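Local coordinates for ulvan Lyase-PL25 (Pseudoalteromonas sp. PLSV, PDB 5UAM), which cleaves ulvan, the sulfated cell-wall polysaccharide of green seaweeds, as a polysaccharide lyase of family 25 built on a beta-propeller, at residues T159-N165 against L177-G182; Y237-W243 against H254-D260; H318-G324 against K335-R341; N410-S416 against M428-V434. All coordinates share one frame; numbering follows the deposited sequence. Where two conformers were deposited one is given.

Contact 1: residues T159-N165 against L177-G182; sequences TPFGTYN and LFFRHG. With PO4 (phosphate ion), chain E.
Thr163 and Arg180 face each other as an antiparallel hydrogen-bonded pair: Thr163 N gives to Arg180 O at 3.0 Å, and Arg180 N returns a bond to Thr163 O at 2.8 Å. Their side chains run side by side in the same direction. Thr163 OG1 donates to Gly182 O at 3.1 Å, while Arg180 NE reaches that same oxygen from the opposite face of its carbonyl plane, so two donors grip one acceptor. A weak bond from Arg180 NH2 to Thr163 OG1 completes the network. With CG anti to the backbone N (chi1 -176°) and a bend at chi3, the arginine carries its guanidinium out to a phosphate ion. There Arg180 NH1 meets phosphate O2 at 2.9 Å, and Arg180 NH2 makes a nearly straight bond to phosphate O4 at 2.9 Å.

Here, in the propeller's active site, the loop turning at Tyr164 meets strand 175-180: Tyr164 is assigned as the proton acceptor and Arg180 as a substrate-binding residue. The phosphate, also held by His99, His119, His184 and Tyr222, probably marks a pocket suited to an anionic substrate group.

Among the packing contacts, Tyr164 CE2 lies over one face of the guanidinium, 3.7 Å from Arg180 CZ, with the two planes 68° apart. Further along, Thr159 CG2 packs 3.4 Å from Phe179 CE2. Gly162, lacking a side chain, lets the Phe179 ring come close to its CA, and Gly182 adopts backbone angles that call for glycine.

Contact 2: residues Y237-W243 against H254-D260; sequences YDYHVCW and HTTERHD. With ZN (zinc ion), chain D; EDO (1,2-ethanediol), chain M; EDO (1,2-ethanediol), chain H.
His240, Cys242 and His254 bring the two segments together on a zinc ion: His240 NE2 binds at 2.0 Å, Cys242 SG at 2.3 Å and His254 NE2 at 2.1 Å, and His184 completes the site. The His240 and His254 side chains cross at about a right angle, each turning a ring nitrogen to the metal.

One hydrogen bond orients a zinc ligand. With CG anti to its backbone N (chi1 169°), His240 swings its ring toward Glu257, and ND1 donates to Glu257 O at 2.8 Å, from above the carbonyl plane, which sets the ring's rotation and leaves NE2 to the zinc. Separately, Glu257 extends its carboxylate between two rings: Trp243 NE1 gives to OE1 from above the carboxylate plane, and His259 NE2 gives to the anti lone pair of OE2. A water ties Val241 O, Trp243 N and Thr255 N together.

Here strands 232-243 and 258-267 of the propeller run antiparallel, joined by paired bonds between Tyr239 and His259, and their connection returns at His254 to close the structural zinc site.

The charged contact is a side-on salt bridge. Arg258 NE meets Asp238 OD2 at 2.8 Å and Arg258 NH2 meets Asp238 OD1 at 2.9 Å, with carboxylate and guanidinium planes 48° apart. Thr304 OG1 is also hydrogen-bonded to OD2.

Contact 3: residues H318-G324 against K335-R341; sequences HIAINAG and KQTRHVR. With EDO (1,2-ethanediol), chain H.
Two histidine rings join directly across the strands: His318 ND1 and His339 NE2 lie 2.9 Å apart in a hydrogen bond whose donor may be either. The rings meet rim to rim with planes 48° apart. Outer partners hold the far nitrogens, Asp312 at His318 NE2 and Tyr375 at His339 ND1. Over one face of the His318 ring sits Arg341 CB, 3.7 Å from the centroid in a CH-pi contact. Arg341 CG lies between its backbone N and carbonyl carbon (chi1 68°), which sends the extended chain alongside the imidazole and lets CD approach His318 CE1 at 3.4 Å.

The segments form the beta hairpin of strands 317-324 and 336-342, the middle pair of a four-stranded antiparallel propeller blade. Backbone bonds join Ile319 to Val340, Ile321 to Arg338 and Ala323 to Gln336. Ile321 CG2 meets Val340 CG2 on one face; on the other, Thr337 OG1 donates to Asn322 OD1 at 2.8 Å, matching a hydroxyl to an amide oxygen.

Arg338 folds back at chi2 (116°) and grips Gln336 side-on, NE to the backbone O at 3.0 Å and NH2 to OE1 at 3.1 Å, while Ala323 CB lies over one face of the guanidinium. Gln336 NE2 is hydrogen-bonded to Arg359 O. A leucine here in place of Arg338 would probably leave Gln336 OE1 without this donor and Ala323 without its flat cover. At Gly324 a side chain would collide with Lys335 CA.

Contact 4: residues N410-S416 against M428-V434; sequences NASFAIS and MLVAEKV
Phe413 CG lies beside its backbone N, anti to the carbonyl carbon (chi1 -68°), and Val430 CG1 is anti to its own backbone N (chi1 -167°); these torsions bring the methyl over one face of the ring, offset toward the rim. In this CH-pi contact Val430 CG1 is 3.6 Å from Phe413 CG. The pair belongs to a four-stranded antiparallel blade of the propeller in which strand 412-415 is an outermost strand beside 428-433. Against this face pack strands 384-392 and 400-408 of the neighbouring blade, so large apolar residues suit Phe413 and Val430.

Ile415 extends the same apolar face, its CB 3.9 Å from Met428 SD. The thioether, bent at chi3, also brings Met428 CE to 3.4 Å from Ser416 O, a buried oxygen with no polar partner in the model. Without the thioether, as with an alanine here, a gap is likely to open beside Ile415 CB and Ser416 O.

On the other face Ala414 CB meets Ala431 CB at 4.1 Å, and Pro37 lies on Ala431, where a small residue suits. In the conformer given, Lys433 hands its ammonium to Asn36, assigned to substrate binding. Paired backbone bonds link Ser412 with Lys433 and Ala414 with Ala431. One step further, Ser416 N donates to Leu429 O, and the hydroxyl takes over the return bond: Leu429 N gives to Ser416 OG at 3.0 Å.

The four contacts follow one another along the chain, around the propeller. Contacts 1 and 2 both reach the same curled sheet, their centres 18 Å apart, and are bridged by His184, which touches both the phosphate of contact 1 and the zinc of contact 2; the side chain of Arg180 is about 7 Å from that zinc. Tyr222 likewise binds the phosphate and lies beside Arg258. Contact 3 packs directly on contact 2, Ile321 CD1 resting 4.1 Å from Asp260 O, and one ethanediol spans Thr256 and Lys335. Contact 4 sits about 25 Å from contact 1 between centres, across the chain's centre, yet its Lys433 side chain comes within about 3 Å of that of Asn36.

Contact 1: residues T159-N165 against L177-G182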
# COMPACT_ATOMS: atom_id res chain seq x y z
N THR A 159 -4.60 -0.35 18.15
CA THR A 159 -4.96 1.01 18.51
C THR A 159 -5.94 1.59 17.48
O THR A 159 -5.78 1.35 16.27
CB THR A 159 -3.75 1.94 18.67
OG1 THR A 159 -4.24 3.25 18.98
CG2 THR A 159 -2.88 2.00 17.40
N PRO A 160 -6.94 2.36 17.90
CA PRO A 160 -7.82 3.00 16.91
C PRO A 160 -7.12 4.09 16.13
O PRO A 160 -7.62 4.48 15.06
CB PRO A 160 -8.94 3.58 17.76
CG PRO A 160 -8.33 3.77 19.12
CD PRO A 160 -7.39 2.60 19.28
N PHE A 161 -6.00 4.60 16.62
CA PHE A 161 -5.28 5.71 15.99
C PHE A 161 -4.34 5.11 14.96
O PHE A 161 -3.14 4.92 15.19
CB PHE A 161 -4.50 6.50 17.03
CG PHE A 161 -5.33 7.00 18.15
CD1 PHE A 161 -6.31 7.93 17.91
CD2 PHE A 161 -5.15 6.52 19.44
CE1 PHE A 161 -7.11 8.39 18.94
CE2 PHE A 161 -5.95 6.96 20.46
CZ PHE A 161 -6.92 7.91 20.22
N GLY A 162 -4.89 4.81 13.79
CA GLY A 162 -4.12 4.19 12.73
C GLY A 162 -4.58 4.58 11.34
O GLY A 162 -5.77 4.79 11.10
N THR A 163 -3.63 4.72 10.43
CA THR A 163 -3.85 4.88 9.00
C THR A 163 -2.78 4.05 8.30
O THR A 163 -1.63 4.00 8.76
CB THR A 163 -3.65 6.35 8.49
OG1 THR A 163 -4.28 7.32 9.34
CG2 THR A 163 -4.21 6.53 7.09
N TYR A 164 -3.12 3.46 7.16
CA TYR A 164 -2.15 2.83 6.25
C TYR A 164 -1.64 1.47 6.73
O TYR A 164 -0.42 1.25 6.86
CB TYR A 164 -1.00 3.76 5.89
CG TYR A 164 -1.38 5.06 5.24
CD1 TYR A 164 -2.11 5.09 4.07
CD2 TYR A 164 -1.00 6.27 5.80
CE1 TYR A 164 -2.41 6.28 3.47
CE2 TYR A 164 -1.30 7.46 5.22
CZ TYR A 164 -2.01 7.47 4.06
OH TYR A 164 -2.30 8.66 3.45
N ASN A 165 -2.57 0.54 6.92
CA ASN A 165 -2.24 -0.77 7.46
C ASN A 165 -1.45 -1.62 6.48
O ASN A 165 -1.83 -1.78 5.31
CB ASN A 165 -3.51 -1.54 7.76
CG ASN A 165 -4.33 -0.89 8.81
OD1 ASN A 165 -3.82 -0.54 9.88
ND2 ASN A 165 -5.63 -0.77 8.55
N LEU A 177 1.90 -5.57 12.29
CA LEU A 177 1.03 -4.61 11.62
C LEU A 177 1.73 -3.26 11.68
O LEU A 177 1.96 -2.74 12.78
CB LEU A 177 -0.35 -4.50 12.27
CG LEU A 177 -1.33 -3.62 11.51
CD1 LEU A 177 -1.76 -4.29 10.22
CD2 LEU A 177 -2.56 -3.33 12.40
N PHE A 178 2.08 -2.72 10.52
CA PHE A 178 2.73 -1.42 10.40
C PHE A 178 1.69 -0.39 9.98
O PHE A 178 0.81 -0.67 9.16
CB PHE A 178 3.83 -1.48 9.33
CG PHE A 178 4.98 -2.33 9.70
CD1 PHE A 178 4.89 -3.69 9.53
CD2 PHE A 178 6.12 -1.78 10.24
CE1 PHE A 178 5.93 -4.51 9.87
CE2 PHE A 178 7.18 -2.62 10.62
CZ PHE A 178 7.06 -3.98 10.43
N PHE A 179 1.76 0.80 10.56
CA PHE A 179 0.81 1.86 10.26
C PHE A 179 1.32 3.17 10.84
O PHE A 179 2.24 3.21 11.67
CB PHE A 179 -0.59 1.55 10.82
CG PHE A 179 -0.62 1.25 12.29
CD1 PHE A 179 -0.37 -0.02 12.77
CD2 PHE A 179 -0.92 2.25 13.21
CE1 PHE A 179 -0.39 -0.30 14.13
CE2 PHE A 179 -0.94 1.97 14.56
CZ PHE A 179 -0.69 0.69 15.02
N ARG A 180 0.70 4.26 10.38
CA ARG A 180 0.89 5.57 11.00
C ARG A 180 -0.03 5.70 12.20
O ARG A 180 -1.24 5.48 12.08
CB ARG A 180 0.59 6.66 9.98
CG ARG A 180 0.85 8.08 10.47
CD ARG A 180 0.57 9.16 9.45
NE ARG A 180 -0.87 9.23 9.15
CZ ARG A 180 -1.37 9.86 8.09
NH1 ARG A 180 -0.56 10.47 7.22
NH2 ARG A 180 -2.68 9.84 7.89
N HIS A 181 0.53 6.06 13.35
CA HIS A 181 -0.23 6.07 14.61
C HIS A 181 -0.99 7.38 14.80
O HIS A 181 -0.79 8.15 15.75
CB HIS A 181 0.71 5.77 15.78
CG HIS A 181 0.05 5.37 17.06
ND1 HIS A 181 -0.73 6.23 17.81
CD2 HIS A 181 0.16 4.23 17.80
CE1 HIS A 181 -1.10 5.63 18.93
NE2 HIS A 181 -0.59 4.40 18.94
N GLY A 182 -1.87 7.66 13.82
CA GLY A 182 -2.67 8.87 13.82
C GLY A 182 -2.72 9.51 12.45
O GLY A 182 -2.60 8.81 11.45
P PO4 E . -3.20 11.67 4.56
O1 PO4 E . -3.33 13.18 4.44
O2 PO4 E . -1.79 11.29 4.77
O3 PO4 E . -3.69 11.13 3.24
O4 PO4 E . -4.05 11.22 5.74

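Contact 2: residues Y237-W243 against H254-D260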
# COMPACT_ATOMS: atom_id res chain seq x y z
N TYR A 237 10.56 4.69 2.47
CA TYR A 237 9.72 5.77 2.98
C TYR A 237 10.13 7.09 2.36
O TYR A 237 11.28 7.27 1.96
CB TYR A 237 9.77 5.86 4.51
CG TYR A 237 11.12 5.83 5.20
CD1 TYR A 237 11.82 4.63 5.38
CD2 TYR A 237 11.64 6.98 5.79
CE1 TYR A 237 13.00 4.60 6.07
CE2 TYR A 237 12.82 6.94 6.49
CZ TYR A 237 13.50 5.75 6.64
OH TYR A 237 14.68 5.72 7.37
N ASP A 238 9.17 8.00 2.24
CA ASP A 238 9.47 9.39 1.88
C ASP A 238 9.10 10.32 3.03
O ASP A 238 8.41 9.94 3.98
CB ASP A 238 8.88 9.83 0.52
CG ASP A 238 7.35 9.86 0.45
OD1 ASP A 238 6.65 9.13 1.17
OD2 ASP A 238 6.82 10.63 -0.40
N TYR A 239 9.61 11.54 2.94
CA TYR A 239 9.47 12.55 3.98
C TYR A 239 8.43 13.59 3.59
O TYR A 239 8.49 14.13 2.48
CB TYR A 239 10.81 13.21 4.25
CG TYR A 239 10.73 14.35 5.24
CD1 TYR A 239 10.69 14.11 6.60
CD2 TYR A 239 10.75 15.67 4.81
CE1 TYR A 239 10.64 15.14 7.50
CE2 TYR A 239 10.70 16.73 5.72
CZ TYR A 239 10.65 16.45 7.07
OH TYR A 239 10.60 17.49 7.95
N HIS A 240 7.52 13.89 4.50
CA HIS A 240 6.51 14.93 4.33
C HIS A 240 6.92 16.15 5.16
O HIS A 240 7.08 16.06 6.39
CB HIS A 240 5.14 14.38 4.76
CG HIS A 240 4.06 15.41 4.87
ND1 HIS A 240 3.81 16.35 3.89
CD2 HIS A 240 3.15 15.64 5.85
CE1 HIS A 240 2.80 17.12 4.27
NE2 HIS A 240 2.37 16.70 5.45
N VAL A 241 7.12 17.28 4.48
CA VAL A 241 7.29 18.58 5.13
C VAL A 241 5.89 19.02 5.54
O VAL A 241 5.11 19.49 4.71
CB VAL A 241 7.91 19.62 4.19
CG1 VAL A 241 8.28 20.88 4.99
CG2 VAL A 241 9.10 19.06 3.40
N CYS A 242 5.55 18.87 6.82
CA CYS A 242 4.19 19.12 7.27
C CYS A 242 4.13 20.54 7.82
O CYS A 242 4.38 20.80 9.00
CB CYS A 242 3.76 18.06 8.28
SG CYS A 242 2.01 18.18 8.69
N TRP A 243 3.78 21.48 6.95
CA TRP A 243 3.86 22.90 7.26
C TRP A 243 2.74 23.34 8.19
O TRP A 243 1.60 22.88 8.07
CB TRP A 243 3.74 23.71 5.97
CG TRP A 243 4.94 23.67 5.07
CD1 TRP A 243 5.10 22.92 3.93
CD2 TRP A 243 6.15 24.42 5.23
NE1 TRP A 243 6.33 23.17 3.37
CE2 TRP A 243 6.99 24.08 4.15
CE3 TRP A 243 6.60 25.34 6.18
CZ2 TRP A 243 8.26 24.65 4.00
CZ3 TRP A 243 7.86 25.90 6.01
CH2 TRP A 243 8.68 25.54 4.95
N HIS A 254 -0.17 24.63 4.52
CA HIS A 254 -0.04 23.18 4.54
C HIS A 254 -0.41 22.58 3.18
O HIS A 254 -1.50 22.82 2.67
CB HIS A 254 -0.90 22.57 5.63
CG HIS A 254 -0.75 21.09 5.69
ND1 HIS A 254 -1.54 20.23 4.96
CD2 HIS A 254 0.19 20.32 6.31
CE1 HIS A 254 -1.12 18.99 5.16
NE2 HIS A 254 -0.08 19.02 5.97
N THR A 255 0.51 21.80 2.62
CA THR A 255 0.30 21.11 1.35
C THR A 255 0.63 19.63 1.52
O THR A 255 0.91 19.16 2.63
CB THR A 255 1.25 21.69 0.28
OG1 THR A 255 2.59 21.42 0.69
CG2 THR A 255 1.02 23.20 0.08
N THR A 256 0.65 18.88 0.41
CA THR A 256 1.10 17.49 0.44
C THR A 256 2.58 17.34 0.14
O THR A 256 3.02 16.25 -0.23
CB THR A 256 0.31 16.63 -0.55
OG1 THR A 256 0.54 17.10 -1.88
CG2 THR A 256 -1.18 16.68 -0.25
N GLU A 257 3.37 18.41 0.30
CA GLU A 257 4.79 18.39 -0.05
C GLU A 257 5.51 17.22 0.59
O GLU A 257 5.55 17.08 1.81
CB GLU A 257 5.44 19.70 0.39
CG GLU A 257 6.88 19.81 -0.07
CD GLU A 257 7.54 21.14 0.26
OE1 GLU A 257 6.83 22.11 0.63
OE2 GLU A 257 8.78 21.22 0.11
N ARG A 258 6.11 16.38 -0.25
CA ARG A 258 6.93 15.26 0.18
C ARG A 258 8.15 15.22 -0.72
O ARG A 258 8.09 15.63 -1.87
CB ARG A 258 6.18 13.92 0.07
CG ARG A 258 4.94 13.85 0.95
CD ARG A 258 3.85 12.93 0.38
NE ARG A 258 4.25 11.53 0.31
CZ ARG A 258 3.42 10.49 0.30
NH1 ARG A 258 2.11 10.67 0.35
NH2 ARG A 258 3.92 9.27 0.26
N HIS A 259 9.28 14.74 -0.18
CA HIS A 259 10.48 14.60 -0.98
C HIS A 259 11.24 13.35 -0.58
O HIS A 259 11.12 12.85 0.54
CB HIS A 259 11.46 15.75 -0.77
CG HIS A 259 10.87 17.09 -1.03
ND1 HIS A 259 10.59 17.56 -2.29
CD2 HIS A 259 10.53 18.08 -0.17
CE1 HIS A 259 10.06 18.77 -2.20
NE2 HIS A 259 10.02 19.10 -0.92
N ASP A 260 12.07 12.90 -1.52
CA ASP A 260 13.15 11.93 -1.30
C ASP A 260 12.63 10.53 -1.03
O ASP A 260 11.42 10.31 -0.92
CB ASP A 260 14.10 12.41 -0.19
CG ASP A 260 14.66 13.81 -0.46
OD1 ASP A 260 14.75 14.23 -1.64
OD2 ASP A 260 15.02 14.50 0.52
ZN ZN D . 1.01 17.46 6.76
C1 EDO M . -0.01 7.18 1.25
O1 EDO M . 0.17 8.58 1.00
C2 EDO M . 1.01 6.44 0.42
O2 EDO M . 2.33 6.77 0.80
C1 EDO H . -0.10 13.12 -3.57
O1 EDO H . 0.26 12.58 -4.86
C2 EDO H . 1.09 13.78 -2.88
O2 EDO H . 1.40 15.06 -3.47
O HOH W 1 2.78 20.64 4.34

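Contact 3: residues H318-G324 against K335-R341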
# COMPACT_ATOMS: atom_id res chain seq x y z
N HIS A 318 15.69 -2.72 -4.15
CA HIS A 318 15.15 -1.90 -5.22
C HIS A 318 13.93 -1.17 -4.68
O HIS A 318 13.20 -1.69 -3.82
CB HIS A 318 14.71 -2.80 -6.36
CG HIS A 318 15.83 -3.48 -7.06
ND1 HIS A 318 16.07 -3.31 -8.41
CD2 HIS A 318 16.77 -4.34 -6.61
CE1 HIS A 318 17.12 -4.03 -8.75
NE2 HIS A 318 17.56 -4.68 -7.69
N ILE A 319 13.71 0.03 -5.19
CA ILE A 319 12.68 0.92 -4.69
C ILE A 319 11.93 1.53 -5.87
O ILE A 319 12.55 2.02 -6.82
CB ILE A 319 13.30 2.04 -3.83
CG1 ILE A 319 13.98 1.45 -2.59
CG2 ILE A 319 12.24 3.06 -3.42
CD1 ILE A 319 14.76 2.47 -1.78
N ALA A 320 10.60 1.53 -5.78
CA ALA A 320 9.75 2.33 -6.66
C ALA A 320 9.36 3.58 -5.90
O ALA A 320 8.84 3.50 -4.78
CB ALA A 320 8.50 1.55 -7.04
N ILE A 321 9.61 4.74 -6.50
CA ILE A 321 9.26 6.02 -5.90
C ILE A 321 8.57 6.85 -6.97
O ILE A 321 9.10 6.99 -8.08
CB ILE A 321 10.50 6.74 -5.34
CG1 ILE A 321 10.15 8.08 -4.70
CG2 ILE A 321 11.59 6.89 -6.39
CD1 ILE A 321 9.20 7.97 -3.51
N ASN A 322 7.41 7.41 -6.66
CA ASN A 322 6.78 8.31 -7.61
C ASN A 322 7.19 9.73 -7.31
O ASN A 322 7.28 10.12 -6.15
CB ASN A 322 5.26 8.18 -7.57
CG ASN A 322 4.80 6.77 -7.80
OD1 ASN A 322 4.81 6.28 -8.94
ND2 ASN A 322 4.44 6.08 -6.74
N ALA A 323 7.43 10.51 -8.36
CA ALA A 323 7.80 11.90 -8.15
C ALA A 323 7.37 12.72 -9.35
O ALA A 323 7.23 12.20 -10.46
CB ALA A 323 9.31 12.04 -7.93
N GLY A 324 7.16 14.01 -9.11
CA GLY A 324 6.72 14.89 -10.18
C GLY A 324 6.98 16.34 -9.84
O GLY A 324 7.19 16.71 -8.68
N LYS A 335 2.61 12.82 -10.84
CA LYS A 335 3.84 12.15 -10.47
C LYS A 335 3.95 10.81 -11.18
O LYS A 335 2.95 10.09 -11.34
CB LYS A 335 3.88 11.93 -8.95
CG LYS A 335 3.74 13.23 -8.17
CD LYS A 335 3.55 12.97 -6.69
CE LYS A 335 3.24 14.24 -5.94
NZ LYS A 335 1.90 14.76 -6.29
N GLN A 336 5.17 10.48 -11.59
CA GLN A 336 5.49 9.28 -12.35
C GLN A 336 6.41 8.36 -11.55
O GLN A 336 7.32 8.84 -10.86
CB GLN A 336 6.23 9.66 -13.64
CG GLN A 336 5.51 10.70 -14.49
CD GLN A 336 5.65 12.11 -13.95
OE1 GLN A 336 6.74 12.55 -13.59
NE2 GLN A 336 4.55 12.85 -13.95
N THR A 337 6.19 7.06 -11.67
CA THR A 337 7.05 6.08 -11.00
C THR A 337 8.45 6.10 -11.58
O THR A 337 8.62 6.12 -12.80
CB THR A 337 6.48 4.67 -11.18
OG1 THR A 337 5.06 4.71 -11.19
CG2 THR A 337 6.95 3.75 -10.06
N ARG A 338 9.44 6.05 -10.69
CA ARG A 338 10.85 5.94 -11.02
C ARG A 338 11.47 4.80 -10.23
O ARG A 338 10.98 4.42 -9.16
CB ARG A 338 11.59 7.23 -10.68
CG ARG A 338 11.03 8.45 -11.38
CD ARG A 338 10.45 9.47 -10.42
NE ARG A 338 9.75 10.51 -11.17
CZ ARG A 338 10.32 11.56 -11.73
NH1 ARG A 338 11.63 11.74 -11.66
NH2 ARG A 338 9.59 12.44 -12.40
N HIS A 339 12.56 4.23 -10.77
CA HIS A 339 13.17 3.05 -10.18
C HIS A 339 14.54 3.41 -9.61
O HIS A 339 15.35 4.05 -10.30
CB HIS A 339 13.33 1.92 -11.20
CG HIS A 339 13.62 0.62 -10.55
ND1 HIS A 339 12.65 -0.10 -9.90
CD2 HIS A 339 14.78 -0.06 -10.36
CE1 HIS A 339 13.18 -1.18 -9.36
NE2 HIS A 339 14.47 -1.18 -9.64
N VAL A 340 14.80 2.96 -8.37
CA VAL A 340 16.05 3.19 -7.66
C VAL A 340 16.54 1.85 -7.14
O VAL A 340 15.74 0.99 -6.78
CB VAL A 340 15.78 4.15 -6.47
CG1 VAL A 340 16.96 4.20 -5.49
CG2 VAL A 340 15.41 5.53 -6.99
N ARG A 341 17.87 1.65 -7.12
CA ARG A 341 18.38 0.41 -6.54
C ARG A 341 19.76 0.61 -5.94
O ARG A 341 20.51 1.51 -6.31
CB ARG A 341 18.43 -0.73 -7.56
CG ARG A 341 19.45 -0.52 -8.66
CD ARG A 341 19.37 -1.62 -9.71
NE ARG A 341 20.37 -1.42 -10.75
CZ ARG A 341 21.59 -1.94 -10.73
NH1 ARG A 341 21.98 -2.72 -9.72
NH2 ARG A 341 22.44 -1.70 -11.72
C1 EDO H . -0.10 13.12 -3.57
O1 EDO H . 0.26 12.58 -4.86
C2 EDO H . 1.09 13.78 -2.88
O2 EDO H . 1.40 15.06 -3.47

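Contact 4: residues N410-S416 against M428-V434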
# COMPACT_ATOMS: atom_id res chain seq x y z
N ASN A 410 -12.28 5.55 -21.13
CA ASN A 410 -13.10 6.44 -20.31
C ASN A 410 -13.05 6.05 -18.84
O ASN A 410 -14.06 6.06 -18.15
CB ASN A 410 -14.54 6.49 -20.83
CG ASN A 410 -14.60 6.76 -22.31
OD1 ASN A 410 -15.22 6.00 -23.08
ND2 ASN A 410 -13.99 7.86 -22.72
N ALA A 411 -11.84 5.76 -18.36
CA ALA A 411 -11.68 5.27 -17.00
C ALA A 411 -10.26 5.57 -16.55
O ALA A 411 -9.41 5.98 -17.33
CB ALA A 411 -11.91 3.76 -16.95
N SER A 412 -10.02 5.35 -15.25
CA SER A 412 -8.67 5.31 -14.71
C SER A 412 -8.63 4.15 -13.73
O SER A 412 -9.65 3.72 -13.21
CB SER A 412 -8.25 6.60 -14.00
OG SER A 412 -9.05 6.86 -12.87
N PHE A 413 -7.43 3.61 -13.50
CA PHE A 413 -7.29 2.44 -12.65
C PHE A 413 -6.68 2.80 -11.31
O PHE A 413 -5.72 3.57 -11.23
CB PHE A 413 -6.38 1.38 -13.28
CG PHE A 413 -6.92 0.71 -14.52
CD1 PHE A 413 -8.29 0.50 -14.69
CD2 PHE A 413 -6.07 0.22 -15.49
CE1 PHE A 413 -8.78 -0.14 -15.81
CE2 PHE A 413 -6.55 -0.39 -16.65
CZ PHE A 413 -7.91 -0.60 -16.80
N ALA A 414 -7.22 2.20 -10.26
CA ALA A 414 -6.54 2.05 -8.99
C ALA A 414 -6.03 0.62 -8.94
O ALA A 414 -6.74 -0.30 -9.36
CB ALA A 414 -7.52 2.30 -7.84
N ILE A 415 -4.82 0.42 -8.39
CA ILE A 415 -4.21 -0.91 -8.35
C ILE A 415 -3.74 -1.25 -6.95
O ILE A 415 -3.45 -0.38 -6.12
CB ILE A 415 -3.06 -1.07 -9.35
CG1 ILE A 415 -1.99 0.02 -9.17
CG2 ILE A 415 -3.63 -1.04 -10.78
CD1 ILE A 415 -0.69 -0.31 -9.91
N SER A 416 -3.68 -2.55 -6.68
CA SER A 416 -3.03 -3.07 -5.48
C SER A 416 -1.54 -3.30 -5.74
O SER A 416 -1.07 -3.31 -6.88
CB SER A 416 -3.64 -4.41 -5.07
OG SER A 416 -3.34 -5.45 -5.99
N MET A 428 -2.41 -9.21 -9.50
CA MET A 428 -2.71 -7.85 -9.08
C MET A 428 -4.21 -7.63 -9.16
O MET A 428 -4.87 -8.19 -10.03
CB MET A 428 -1.95 -6.83 -9.94
CG MET A 428 -2.14 -5.38 -9.55
SD MET A 428 -1.17 -4.23 -10.58
CE MET A 428 0.44 -4.31 -9.79
N LEU A 429 -4.71 -6.79 -8.27
CA LEU A 429 -6.10 -6.32 -8.30
C LEU A 429 -6.18 -4.95 -8.94
O LEU A 429 -5.27 -4.12 -8.79
CB LEU A 429 -6.65 -6.27 -6.88
CG LEU A 429 -6.89 -7.65 -6.29
CD1 LEU A 429 -6.90 -7.64 -4.79
CD2 LEU A 429 -8.21 -8.21 -6.81
N VAL A 430 -7.27 -4.71 -9.67
CA VAL A 430 -7.46 -3.48 -10.43
C VAL A 430 -8.89 -3.03 -10.24
O VAL A 430 -9.82 -3.85 -10.26
CB VAL A 430 -7.23 -3.71 -11.95
CG1 VAL A 430 -7.11 -2.37 -12.68
CG2 VAL A 430 -6.02 -4.57 -12.20
N ALA A 431 -9.09 -1.73 -10.07
CA ALA A 431 -10.42 -1.11 -10.00
C ALA A 431 -10.59 -0.14 -11.15
O ALA A 431 -9.76 0.74 -11.36
CB ALA A 431 -10.58 -0.38 -8.66
N GLU A 432 -11.68 -0.31 -11.90
CA GLU A 432 -11.96 0.51 -13.08
C GLU A 432 -12.79 1.70 -12.63
O GLU A 432 -14.03 1.66 -12.61
CB GLU A 432 -12.70 -0.34 -14.12
CG GLU A 432 -13.10 0.37 -15.39
CD GLU A 432 -14.00 -0.47 -16.25
OE1 GLU A 432 -14.52 -1.49 -15.76
OE2 GLU A 432 -14.17 -0.13 -17.43
N LYS A 433 -12.12 2.78 -12.26
CA LYS A 433 -12.80 3.97 -11.77
C LYS A 433 -13.44 4.72 -12.93
O LYS A 433 -12.74 5.17 -13.85
CB LYS A 433 -11.81 4.88 -11.06
CG LYS A 433 -11.17 4.23 -9.86
CD LYS A 433 -10.37 5.23 -9.05
CE LYS A 433 -9.11 5.64 -9.77
NZ LYS A 433 -8.30 6.60 -8.96
N VAL A 434 -14.76 4.86 -12.89
CA VAL A 434 -15.51 5.61 -13.88
C VAL A 434 -16.24 6.72 -13.14
O VAL A 434 -15.94 7.90 -13.31
CB VAL A 434 -16.47 4.70 -14.66
CG1 VAL A 434 -17.21 5.48 -15.73
CG2 VAL A 434 -15.68 3.59 -15.30
O HOH W 2 -11.98 7.91 -14.03